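Local atomic coordinates of secreted protein (Streptomyces lividans, PDB entry 4UNM), a protein that probably oxidises alcohol or sugar substrates at a copper-radical centre, and is required for glycan deposition at hyphal tips and for morphogenesis. Residues W26-F31 and E504-I509; G123-H128 and Q222-D227; M377-G382 and E392-A397. All coordinates share one frame; numbering follows the deposited sequence.

Contact 1 (W26-F31 and E504-I509); sequences WEIIEF and EQRIEI
E508 lies against W26 and E27 at the seam that closes a seven-bladed beta-propeller of the galactose oxidase type. The N-terminal strand 26-29 runs antiparallel to strand 507-509, which comes from far later in the chain, and completes the last blade as its outer strand. Four backbone hydrogen bonds join E27 to I509 and I29 to I507. The straightest, at 172°, runs 2.9 Å from I29 N to I507 O.

The E508 side chain leaves the sheet on the same face as I28. Its CB sits 3.4 Å from E27 O and also meets the W26 indole at its edge, in the ring plane, 3.7 Å from CE3. With CG placed opposite the carbonyl carbon (chi1 -67°), the chain climbs extended beside I28, whose CG1 is 4.1 Å from E508 CG. At the tip, OE1 comes within 3.3 Å of W26 CE3, the carboxylate turned 37° from the ring. A glutamate is long enough here to carry its charge past the indole to polar partners: L466 N meets OE1, while R469 and V467 N hold OE2. The indole NE1 in turn donates to A463 O, so both buried groups are satisfied. Farther along this face, R506 grips the E504 carboxylate side-on through NE and NH2, and its CD packs 3.8 Å from I28 CG2.

On the other face, I507 CD1 rises to 3.6 Å from F31 CZ, the two side chains crossing nearly at right angles. I29 and I509 extend this largely apolar face, with E27 CG lying alongside I509. Beyond E30 the chains part, and a water bridges them: it accepts from F31 N at 2.9 Å and donates to Q505 O.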
# COMPACT_ATOMS: atom_id res chain seq x y z
N TRP A 26 3.75 -2.35 23.84
CA TRP A 26 4.31 -1.42 22.88
C TRP A 26 5.46 -0.58 23.46
O TRP A 26 5.46 -0.26 24.66
CB TRP A 26 3.22 -0.44 22.47
CG TRP A 26 2.10 -1.03 21.70
CD1 TRP A 26 0.99 -1.66 22.19
CD2 TRP A 26 1.97 -1.05 20.28
NE1 TRP A 26 0.17 -2.08 21.17
CE2 TRP A 26 0.75 -1.72 19.98
CE3 TRP A 26 2.77 -0.59 19.22
CZ2 TRP A 26 0.30 -1.91 18.66
CZ3 TRP A 26 2.32 -0.78 17.91
CH2 TRP A 26 1.10 -1.44 17.65
N GLU A 27 6.41 -0.19 22.61
CA GLU A 27 7.44 0.77 22.96
C GLU A 27 7.69 1.76 21.83
O GLU A 27 7.71 1.39 20.65
CB GLU A 27 8.74 0.05 23.37
CG GLU A 27 9.47 -0.65 22.23
CD GLU A 27 10.62 -1.53 22.69
OE1 GLU A 27 11.67 -0.96 23.04
OE2 GLU A 27 10.49 -2.79 22.65
N ILE A 28 7.88 3.02 22.20
CA ILE A 28 8.26 4.06 21.27
C ILE A 28 9.77 4.05 21.09
O ILE A 28 10.53 3.91 22.05
CB ILE A 28 7.76 5.43 21.77
CG1 ILE A 28 6.23 5.44 21.82
CG2 ILE A 28 8.26 6.56 20.89
CD1 ILE A 28 5.66 6.61 22.59
N ILE A 29 10.20 4.14 19.84
CA ILE A 29 11.59 4.35 19.49
C ILE A 29 11.62 5.70 18.82
O ILE A 29 10.87 5.98 17.88
CB ILE A 29 12.16 3.28 18.53
CG1 ILE A 29 12.00 1.86 19.09
CG2 ILE A 29 13.63 3.56 18.19
CD1 ILE A 29 12.83 1.56 20.31
N GLU A 30 12.52 6.55 19.30
CA GLU A 30 12.75 7.84 18.69
C GLU A 30 14.23 7.91 18.33
O GLU A 30 15.07 7.49 19.11
CB GLU A 30 12.35 8.94 19.67
CG GLU A 30 12.18 10.31 19.02
CD GLU A 30 11.38 11.28 19.88
OE1 GLU A 30 11.53 11.23 21.13
OE2 GLU A 30 10.61 12.08 19.32
N PHE A 31 14.53 8.37 17.13
CA PHE A 31 15.90 8.35 16.65
C PHE A 31 16.59 9.68 16.91
O PHE A 31 15.92 10.71 17.05
CB PHE A 31 15.90 8.01 15.17
CG PHE A 31 15.43 6.62 14.87
CD1 PHE A 31 16.21 5.52 15.22
CD2 PHE A 31 14.20 6.40 14.29
CE1 PHE A 31 15.78 4.24 14.95
CE2 PHE A 31 13.75 5.12 14.04
CZ PHE A 31 14.55 4.04 14.36
N GLU A 504 4.61 12.22 11.63
CA GLU A 504 5.00 11.46 12.79
C GLU A 504 6.30 10.73 12.51
O GLU A 504 6.34 9.82 11.66
CB GLU A 504 3.91 10.46 13.13
CG GLU A 504 4.26 9.51 14.25
CD GLU A 504 4.52 10.26 15.56
OE1 GLU A 504 3.54 10.69 16.17
OE2 GLU A 504 5.71 10.40 15.97
N GLN A 505 7.37 11.09 13.23
CA GLN A 505 8.70 10.53 12.96
C GLN A 505 9.15 9.47 13.94
O GLN A 505 10.18 8.85 13.71
CB GLN A 505 9.75 11.64 12.86
CG GLN A 505 9.42 12.67 11.78
CD GLN A 505 10.58 13.60 11.52
OE1 GLN A 505 11.29 13.99 12.45
NE2 GLN A 505 10.80 13.94 10.26
N ARG A 506 8.38 9.23 15.00
CA ARG A 506 8.63 8.11 15.89
C ARG A 506 8.14 6.80 15.24
O ARG A 506 7.20 6.80 14.43
CB ARG A 506 7.92 8.32 17.24
CG ARG A 506 8.36 9.57 18.01
CD ARG A 506 7.43 9.88 19.19
NE ARG A 506 6.08 10.24 18.74
CZ ARG A 506 4.99 10.28 19.52
NH1 ARG A 506 5.07 10.02 20.81
NH2 ARG A 506 3.81 10.61 18.99
N ILE A 507 8.78 5.70 15.61
CA ILE A 507 8.26 4.36 15.32
C ILE A 507 7.92 3.66 16.63
O ILE A 507 8.30 4.14 17.71
CB ILE A 507 9.25 3.55 14.44
CG1 ILE A 507 10.49 3.13 15.24
CG2 ILE A 507 9.65 4.38 13.23
CD1 ILE A 507 11.44 2.20 14.50
N GLU A 508 7.16 2.57 16.55
CA GLU A 508 6.95 1.68 17.68
C GLU A 508 7.34 0.26 17.34
O GLU A 508 7.27 -0.15 16.16
CB GLU A 508 5.49 1.68 18.14
CG GLU A 508 5.01 2.98 18.74
CD GLU A 508 3.54 2.91 19.11
OE1 GLU A 508 3.21 2.49 20.22
OE2 GLU A 508 2.70 3.29 18.30
N ILE A 509 7.75 -0.47 18.37
CA ILE A 509 7.87 -1.90 18.33
C ILE A 509 6.79 -2.50 19.20
O ILE A 509 6.62 -2.10 20.36
CB ILE A 509 9.27 -2.35 18.80
CG1 ILE A 509 10.33 -1.90 17.79
CG2 ILE A 509 9.30 -3.85 19.03
CD1 ILE A 509 11.74 -2.29 18.17
O HOH W 1 7.72 -3.84 22.38
O HOH W 2 12.25 9.57 15.73

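Contact 2 (G123-H128 and Q222-D227); sequences GLMVVH and QKLALD
G123 meets L224 at one end of the closed six-stranded antiparallel barrel of the GlxA beta-barrel domain, where the chain leaving barrel strand 217-221 turns off into a loop. Strand 122-129, to which 123-128 belongs, lies between strands 181-188 and 217-221. This contact forms just past the end of its pairing with the latter.

At G123 the leucine comes in against bare backbone: L224 CD2 is 3.5 Å from G123 N and 3.6 Å from G123 CA. Glycine suits this point twice over, since its phi of 152° is reached easily only without a CB, and there is little room for a CB beside the L224 methyl. The torsion of L224, with CG across from its own carbonyl carbon (chi1 -61°), swings the isobutyl group back to the strand, while L224 N is held by T198 OG1.

L124 contributes mainly its carbonyl. The register set by V126 with I220 and H128 with Y218 would next pair L124 with Q222, but the strands have separated, leaving L124 O 4.5 Å from Q222 N. A water fills this rung, donating to L124 O at 2.6 Å and accepting from Q222 N at 2.9 Å. The Q222 amide turns to other loops, OE1 taking a bond from G330 N and NE2 giving one to E201.

M125 follows on the apolar side. Its flexible thioether chain threads among I185, V187, A221 and Y204; L224 also touches Y204, so both side chains pack against this one tyrosine. Between the two segments the apolar contact is a light one, M125 CE touching L224 CD1 at 4.3 Å.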
# COMPACT_ATOMS: atom_id res chain seq x y z
N GLY A 123 -8.21 22.28 -7.97
CA GLY A 123 -7.08 21.49 -8.47
C GLY A 123 -6.95 21.57 -9.97
O GLY A 123 -7.47 22.50 -10.60
N LEU A 124 -6.29 20.56 -10.54
CA LEU A 124 -5.90 20.55 -11.93
C LEU A 124 -7.05 20.03 -12.77
O LEU A 124 -7.57 18.93 -12.51
CB LEU A 124 -4.70 19.58 -12.10
CG LEU A 124 -4.31 19.03 -13.49
CD1 LEU A 124 -3.53 20.09 -14.23
CD2 LEU A 124 -3.48 17.73 -13.44
N MET A 125 -7.41 20.78 -13.80
CA MET A 125 -8.22 20.31 -14.90
C MET A 125 -7.37 20.07 -16.12
O MET A 125 -6.61 20.94 -16.51
CB MET A 125 -9.29 21.35 -15.24
CG MET A 125 -10.26 20.93 -16.33
SD MET A 125 -11.46 19.66 -15.86
CE MET A 125 -12.18 20.46 -14.40
N VAL A 126 -7.50 18.89 -16.72
CA VAL A 126 -6.81 18.60 -17.98
C VAL A 126 -7.78 18.75 -19.13
O VAL A 126 -8.69 17.91 -19.30
CB VAL A 126 -6.18 17.18 -18.01
CG1 VAL A 126 -5.37 16.98 -19.29
CG2 VAL A 126 -5.26 16.97 -16.81
N VAL A 127 -7.59 19.81 -19.93
CA VAL A 127 -8.49 20.07 -21.04
C VAL A 127 -8.03 19.30 -22.25
O VAL A 127 -6.85 19.35 -22.61
CB VAL A 127 -8.57 21.57 -21.38
CG1 VAL A 127 -9.63 21.82 -22.46
CG2 VAL A 127 -8.88 22.38 -20.13
N HIS A 128 -8.96 18.61 -22.89
CA HIS A 128 -8.74 17.90 -24.11
C HIS A 128 -9.30 18.70 -25.31
O HIS A 128 -10.43 19.22 -25.24
CB HIS A 128 -9.38 16.52 -24.06
CG HIS A 128 -8.82 15.65 -22.97
ND1 HIS A 128 -8.38 14.36 -23.21
CD2 HIS A 128 -8.59 15.89 -21.66
CE1 HIS A 128 -7.93 13.84 -22.07
NE2 HIS A 128 -8.02 14.75 -21.13
N GLN A 222 -9.14 14.80 -11.70
CA GLN A 222 -9.22 14.01 -10.48
C GLN A 222 -9.98 14.79 -9.42
O GLN A 222 -10.62 15.80 -9.73
CB GLN A 222 -7.79 13.64 -9.99
CG GLN A 222 -7.05 12.85 -11.05
CD GLN A 222 -7.81 11.60 -11.49
OE1 GLN A 222 -8.32 10.86 -10.66
NE2 GLN A 222 -7.88 11.37 -12.76
N LYS A 223 -9.96 14.29 -8.20
CA LYS A 223 -10.63 14.93 -7.09
C LYS A 223 -10.28 16.42 -7.03
O LYS A 223 -9.12 16.81 -7.20
CB LYS A 223 -10.35 14.23 -5.76
CG LYS A 223 -8.93 14.34 -5.23
CD LYS A 223 -8.85 13.97 -3.75
CE LYS A 223 -7.84 14.86 -3.04
NZ LYS A 223 -7.30 14.28 -1.79
N LEU A 224 -11.31 17.23 -6.86
CA LEU A 224 -11.14 18.68 -6.69
C LEU A 224 -11.70 18.95 -5.31
O LEU A 224 -12.93 19.05 -5.13
CB LEU A 224 -11.91 19.42 -7.78
CG LEU A 224 -11.49 19.16 -9.23
CD1 LEU A 224 -12.55 19.72 -10.19
CD2 LEU A 224 -10.10 19.74 -9.51
N ALA A 225 -10.81 19.01 -4.32
CA ALA A 225 -11.21 19.08 -2.94
C ALA A 225 -10.27 20.01 -2.17
O ALA A 225 -9.73 20.95 -2.75
CB ALA A 225 -11.29 17.69 -2.34
N LEU A 226 -10.13 19.82 -0.87
CA LEU A 226 -9.47 20.84 -0.05
C LEU A 226 -8.04 20.49 0.33
O LEU A 226 -7.25 21.38 0.62
CB LEU A 226 -10.34 21.16 1.16
CG LEU A 226 -11.62 21.89 0.71
CD1 LEU A 226 -12.69 21.82 1.79
CD2 LEU A 226 -11.34 23.33 0.33
N ASP A 227 -7.69 19.21 0.29
CA ASP A 227 -6.28 18.79 0.33
C ASP A 227 -5.73 18.76 -1.11
O ASP A 227 -5.87 17.75 -1.82
CB ASP A 227 -6.20 17.42 1.03
CG ASP A 227 -4.78 16.95 1.31
OD1 ASP A 227 -3.83 17.75 1.20
OD2 ASP A 227 -4.66 15.75 1.67
O HOH W 3 -6.76 16.46 -12.05

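Contact 3 (M377-G382 and E392-A397); sequences MVIGGG and EKTRIA
From M377 to I379 and from T394 to A397 the backbones run antiparallel at 164°, with V378 and R395 as the hydrogen-bonded pair: V378 N reaches R395 O at 2.8 Å, and R395 N returns to V378 O at 2.9 Å. One step on, G380 N donates to K393 O at 3.0 Å, carrying the ladder into the connecting loop.

On the face of M377 and I396 these two side chains lie alongside each other, pointing the same way, with CG of the methionine 4.0 Å from CG1 of the isoleucine. Both also pack on Y452 of the neighbouring sheet. The M377 and T394 side chains cross at a slant, M377 SD standing 4.1 Å from T394 CB, whereas the threonine hydroxyl is bonded to P410 O.

These are the second and third strands of a four-stranded propeller blade, and the glycine run G380-G382 that follows I379 recalls the diglycine of kelch repeats. G380 (phi 69°) and G381 both have backbone angles that favour glycine.

R395 reaches the start of that loop. Bent at chi2 and chi3, its chain folds back over V378, whose CG1 lies over one guanidinium face, 3.9 Å from NH1. The group's edge then points at G380: NH1 donates to a lone pair of G380 O at 2.8 Å and 174°, in both the carbonyl and guanidinium planes. Arginine suits a buried spot lined with carbonyls, because its planar N-H groups fan out to several at once and fix its rotation. NE donates a hydrogen bond to S355 O, and NH2 bonds to the carbonyl oxygens of D356 and M359.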
# COMPACT_ATOMS: atom_id res chain seq x y z
N MET A 377 -8.88 -11.03 3.35
CA MET A 377 -9.65 -10.18 4.19
C MET A 377 -9.41 -8.72 3.87
O MET A 377 -8.25 -8.28 3.80
CB MET A 377 -9.28 -10.43 5.65
CG MET A 377 -10.01 -9.51 6.61
SD MET A 377 -9.81 -9.95 8.36
CE MET A 377 -8.11 -9.59 8.63
N VAL A 378 -10.49 -7.97 3.68
CA VAL A 378 -10.47 -6.50 3.48
C VAL A 378 -10.94 -5.81 4.73
O VAL A 378 -11.98 -6.16 5.31
CB VAL A 378 -11.31 -6.10 2.25
CG1 VAL A 378 -11.39 -4.58 2.09
CG2 VAL A 378 -10.77 -6.75 0.99
N ILE A 379 -10.14 -4.89 5.22
CA ILE A 379 -10.34 -4.29 6.53
C ILE A 379 -10.53 -2.77 6.46
O ILE A 379 -9.66 -2.05 5.94
CB ILE A 379 -9.15 -4.54 7.46
CG1 ILE A 379 -8.78 -6.00 7.54
CG2 ILE A 379 -9.42 -3.98 8.86
CD1 ILE A 379 -7.33 -6.19 7.95
N GLY A 380 -11.66 -2.27 6.99
CA GLY A 380 -11.87 -0.85 7.14
C GLY A 380 -12.05 -0.13 5.80
O GLY A 380 -12.53 -0.69 4.84
N GLY A 381 -11.61 1.13 5.73
CA GLY A 381 -11.67 1.89 4.48
C GLY A 381 -12.55 3.11 4.68
O GLY A 381 -13.14 3.29 5.74
N GLY A 382 -12.58 3.97 3.68
CA GLY A 382 -13.35 5.23 3.77
C GLY A 382 -13.93 5.63 2.46
O GLY A 382 -13.61 5.08 1.42
N GLU A 392 -16.30 0.15 9.60
CA GLU A 392 -15.86 -0.66 10.72
C GLU A 392 -15.72 -2.13 10.33
O GLU A 392 -15.36 -2.98 11.18
CB GLU A 392 -16.84 -0.49 11.90
CG GLU A 392 -18.15 -1.29 11.81
CD GLU A 392 -19.17 -0.79 10.77
OE1 GLU A 392 -19.02 0.32 10.20
OE2 GLU A 392 -20.16 -1.54 10.52
N LYS A 393 -16.02 -2.46 9.08
CA LYS A 393 -16.25 -3.82 8.68
C LYS A 393 -14.95 -4.52 8.26
O LYS A 393 -14.03 -3.88 7.71
CB LYS A 393 -17.29 -3.89 7.57
CG LYS A 393 -18.71 -3.48 8.04
CD LYS A 393 -19.73 -3.73 6.94
CE LYS A 393 -21.19 -3.45 7.35
NZ LYS A 393 -21.33 -2.13 8.02
N THR A 394 -14.91 -5.83 8.50
CA THR A 394 -14.05 -6.74 7.73
C THR A 394 -14.89 -7.57 6.77
O THR A 394 -16.10 -7.84 7.02
CB THR A 394 -13.19 -7.64 8.67
OG1 THR A 394 -14.01 -8.61 9.37
CG2 THR A 394 -12.48 -6.78 9.65
N ARG A 395 -14.30 -7.92 5.65
CA ARG A 395 -14.93 -8.69 4.61
C ARG A 395 -13.97 -9.74 4.11
O ARG A 395 -12.83 -9.43 3.72
CB ARG A 395 -15.39 -7.83 3.42
CG ARG A 395 -16.27 -6.62 3.74
CD ARG A 395 -15.52 -5.44 4.34
NE ARG A 395 -15.79 -4.17 3.68
CZ ARG A 395 -15.05 -3.08 3.85
NH1 ARG A 395 -13.98 -3.10 4.66
NH2 ARG A 395 -15.38 -1.97 3.21
N ILE A 396 -14.43 -11.00 4.07
CA ILE A 396 -13.57 -12.10 3.76
C ILE A 396 -14.05 -12.84 2.54
O ILE A 396 -15.23 -13.28 2.49
CB ILE A 396 -13.49 -13.05 4.98
CG1 ILE A 396 -12.80 -12.34 6.15
CG2 ILE A 396 -12.72 -14.29 4.62
CD1 ILE A 396 -13.70 -12.01 7.30
N ALA A 397 -13.16 -13.01 1.57
CA ALA A 397 -13.42 -13.87 0.41
C ALA A 397 -12.58 -15.12 0.39
O ALA A 397 -11.33 -15.07 0.38
CB ALA A 397 -13.24 -13.13 -0.88

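In the fold
Contacts 1 and 3 belong to different blades of one propeller, whereas contact 2 sits in the barrel domain, which the chain forms between two propeller strands. None touches another. The centres of contacts 1 and 2 are 36 Å apart. Those of contacts 1 and 3 are 27 Å apart. Contacts 2 and 3 have centres 29 Å apart and nearest atoms about 11 Å apart. The copper ion is bound by Y259, Y471, H472 and H559. Y471 and H472 immediately precede strand 473-477 of the blade completed by contact 1. Contact 2 has a residue near the metal: the Q222 side chain is about 14 Å from copper.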